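Local coordinates for SEC-C motif domain protein (Psychrobacter arcticus, PDB 2I9W) that is of unknown function but binds two zinc ions at separate sites, on either side in sequence of an NTF2-like middle domain, at residues D51-L56 against A115-K120. Residues are numbered along the deposited sequence; the frame is centred on the assembly and turned at random. Where two conformers were deposited one is given.
Sequences DTAEHL and AQVEFK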
loop_
_atom_site.group_PDB
_atom_site.type_symbol
_atom_site.label_atom_id
_atom_site.label_comp_id
_atom_site.label_asym_id
_atom_site.label_seq_id
_atom_site.Cartn_x
_atom_site.Cartn_y
_atom_site.Cartn_z
ATOM N N ASP A 51 8.664 5.286 -4.969
ATOM C CA ASP A 51 10.099 5.073 -4.783
ATOM C C ASP A 51 10.440 4.284 -3.504
ATOM O O ASP A 51 11.457 3.568 -3.446
ATOM C CB ASP A 51 10.815 6.433 -4.798
ATOM C CG ASP A 51 12.345 6.300 -4.882
ATOM N N THR A 52 9.565 4.352 -2.501
ATOM C CA THR A 52 9.826 3.715 -1.221
ATOM C C THR A 52 8.555 2.990 -0.773
ATOM O O THR A 52 7.473 3.308 -1.278
ATOM C CB THR A 52 10.230 4.759 -0.160
ATOM O OG1 THR A 52 9.075 5.458 0.283
ATOM C CG2 THR A 52 11.302 5.752 -0.688
ATOM N N ALA A 53 8.672 2.067 0.190
ATOM C CA ALA A 53 7.489 1.407 0.788
ATOM C C ALA A 53 6.509 2.396 1.479
ATOM O O ALA A 53 5.285 2.257 1.380
ATOM C CB ALA A 53 7.948 0.304 1.759
ATOM N N GLU A 54 7.061 3.416 2.135
ATOM C CA GLU A 54 6.230 4.428 2.785
ATOM C C GLU A 54 5.374 5.156 1.731
ATOM O O GLU A 54 4.161 5.317 1.900
ATOM C CB GLU A 54 7.031 5.432 3.630
ATOM C CG GLU A 54 6.057 6.520 4.143
ATOM C CD GLU A 54 6.713 7.646 4.843
ATOM O OE1 GLU A 54 7.861 7.470 5.300
ATOM O OE2 GLU A 54 6.045 8.703 4.946
ATOM N N HIS A 55 6.001 5.528 0.625
ATOM C CA HIS A 55 5.291 6.176 -0.444
ATOM C C HIS A 55 4.265 5.231 -1.049
ATOM O O HIS A 55 3.124 5.627 -1.288
ATOM C CB HIS A 55 6.298 6.670 -1.453
ATOM C CG HIS A 55 5.724 7.589 -2.464
ATOM N ND1 HIS A 55 6.445 8.035 -3.548
ATOM C CD2 HIS A 55 4.493 8.145 -2.566
ATOM C CE1 HIS A 55 5.689 8.850 -4.260
ATOM N NE2 HIS A 55 4.498 8.922 -3.694
ATOM N N LEU A 56 4.622 3.950 -1.251
ATOM C CA LEU A 56 3.603 3.014 -1.725
ATOM C C LEU A 56 2.377 2.907 -0.797
ATOM O O LEU A 56 1.229 2.971 -1.251
ATOM C CB LEU A 56 4.186 1.618 -2.005
ATOM C CG LEU A 56 3.229 0.625 -2.714
ATOM C CD1 LEU A 56 2.945 1.088 -4.185
ATOM C CD2 LEU A 56 3.730 -0.814 -2.650
ATOM N N ALA A 115 10.794 -3.972 3.439
ATOM C CA ALA A 115 10.626 -2.758 4.207
ATOM C C ALA A 115 9.310 -2.910 4.970
ATOM O O ALA A 115 8.410 -3.645 4.555
ATOM C CB ALA A 115 10.604 -1.543 3.273
ATOM N N GLN A 116 9.214 -2.188 6.066
ATOM C CA GLN A 116 7.998 -2.045 6.808
ATOM C C GLN A 116 7.607 -0.558 6.969
ATOM O O GLN A 116 8.412 0.345 6.949
ATOM C CB GLN A 116 8.100 -2.737 8.171
ATOM C CG GLN A 116 7.724 -4.201 8.118
ATOM C CD GLN A 116 7.921 -4.981 9.397
ATOM O OE1 GLN A 116 8.535 -4.522 10.362
ATOM N NE2 GLN A 116 7.434 -6.222 9.389
ATOM N N VAL A 117 6.314 -0.374 7.133
ATOM C CA VAL A 117 5.665 0.911 7.404
ATOM C C VAL A 117 4.617 0.621 8.480
ATOM O O VAL A 117 3.721 -0.238 8.291
ATOM C CB VAL A 117 4.927 1.462 6.167
ATOM C CG1 VAL A 117 4.282 2.833 6.465
ATOM C CG2 VAL A 117 5.875 1.511 4.951
ATOM N N GLU A 118 4.712 1.354 9.590
ATOM C CA GLU A 118 3.740 1.310 10.692
ATOM C C GLU A 118 2.895 2.570 10.537
ATOM O O GLU A 118 3.434 3.667 10.397
ATOM C CB GLU A 118 4.459 1.330 12.047
ATOM C CG GLU A 118 3.540 1.331 13.249
ATOM C CD GLU A 118 4.230 1.480 14.585
ATOM O OE1 GLU A 118 5.480 1.434 14.663
ATOM O OE2 GLU A 118 3.497 1.668 15.588
ATOM N N PHE A 119 1.585 2.420 10.585
ATOM C CA PHE A 119 0.695 3.556 10.397
ATOM C C PHE A 119 -0.645 3.387 11.102
ATOM O O PHE A 119 -1.012 2.273 11.534
ATOM C CB PHE A 119 0.486 3.777 8.897
ATOM C CG PHE A 119 -0.255 2.660 8.232
ATOM C CD1 PHE A 119 0.433 1.560 7.714
ATOM C CD2 PHE A 119 -1.638 2.673 8.141
ATOM C CE1 PHE A 119 -0.273 0.535 7.108
ATOM C CE2 PHE A 119 -2.359 1.606 7.522
ATOM C CZ PHE A 119 -1.659 0.561 6.989
ATOM N N LYS A 120 -1.357 4.495 11.261
ATOM C CA LYS A 120 -2.715 4.490 11.751
ATOM C C LYS A 120 -3.611 5.046 10.666
ATOM O O LYS A 120 -3.393 6.167 10.176
ATOM C CB LYS A 120 -2.843 5.347 13.019
ATOM C CG LYS A 120 -2.092 4.763 14.188
ATOM C CD LYS A 120 -2.198 5.572 15.464
ATOM C CE LYS A 120 -1.373 4.874 16.532
ATOM N NZ LYS A 120 -1.586 5.397 17.904
#
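Ala53, in the first turn of helix 53-66, meets strand 114-125 methyl to methyl: its CB lies 3.6 Å from CB of Ala115, both pointing toward the opposite segment. Two such small side chains allow close approach, and the CA atoms of Ala53 and Ala115 are 6.2 Å apart. Val117, two residues along the strand and on the same face, completes the apolar contact with one branch. Its CG1 is anti to the backbone N (chi1 -179°), which leaves CG2 anti to the carbonyl carbon and directed at the helix. CG2 of Val117 sits 4.0 Å from Ala53 CB, yet comes closer to the main chain, at 3.6 Å from both Ala53 C and Glu54 N. The methyl thus rests against the peptide link between the two helical residues, where the CA atoms of Glu54 and Val117 approach to 5.8 Å.

The polar bonds run along the helical side of the contact. Thr52 is the N-cap: its OG1 accepts from His55 N at 3.1 Å, with a nearly straight N-H...O angle of 167°, a capping bond that probably helps to hold the first turn, in which Ala53 lies. OE2 of Glu54 makes a salt bridge with NE of Arg58, one turn on, and the Glu54 side chain is about 8 Å from that of zinc ligand Cys11.

The contact sets the helix start on the curved antiparallel sheet of the cystatin-like fold. Phe138 of strand 128-142 touches both Ala53 and Val117, Trp151 of strand 149-153 packs on Ala115, and Glu54 lies against His106 of strand 97-107.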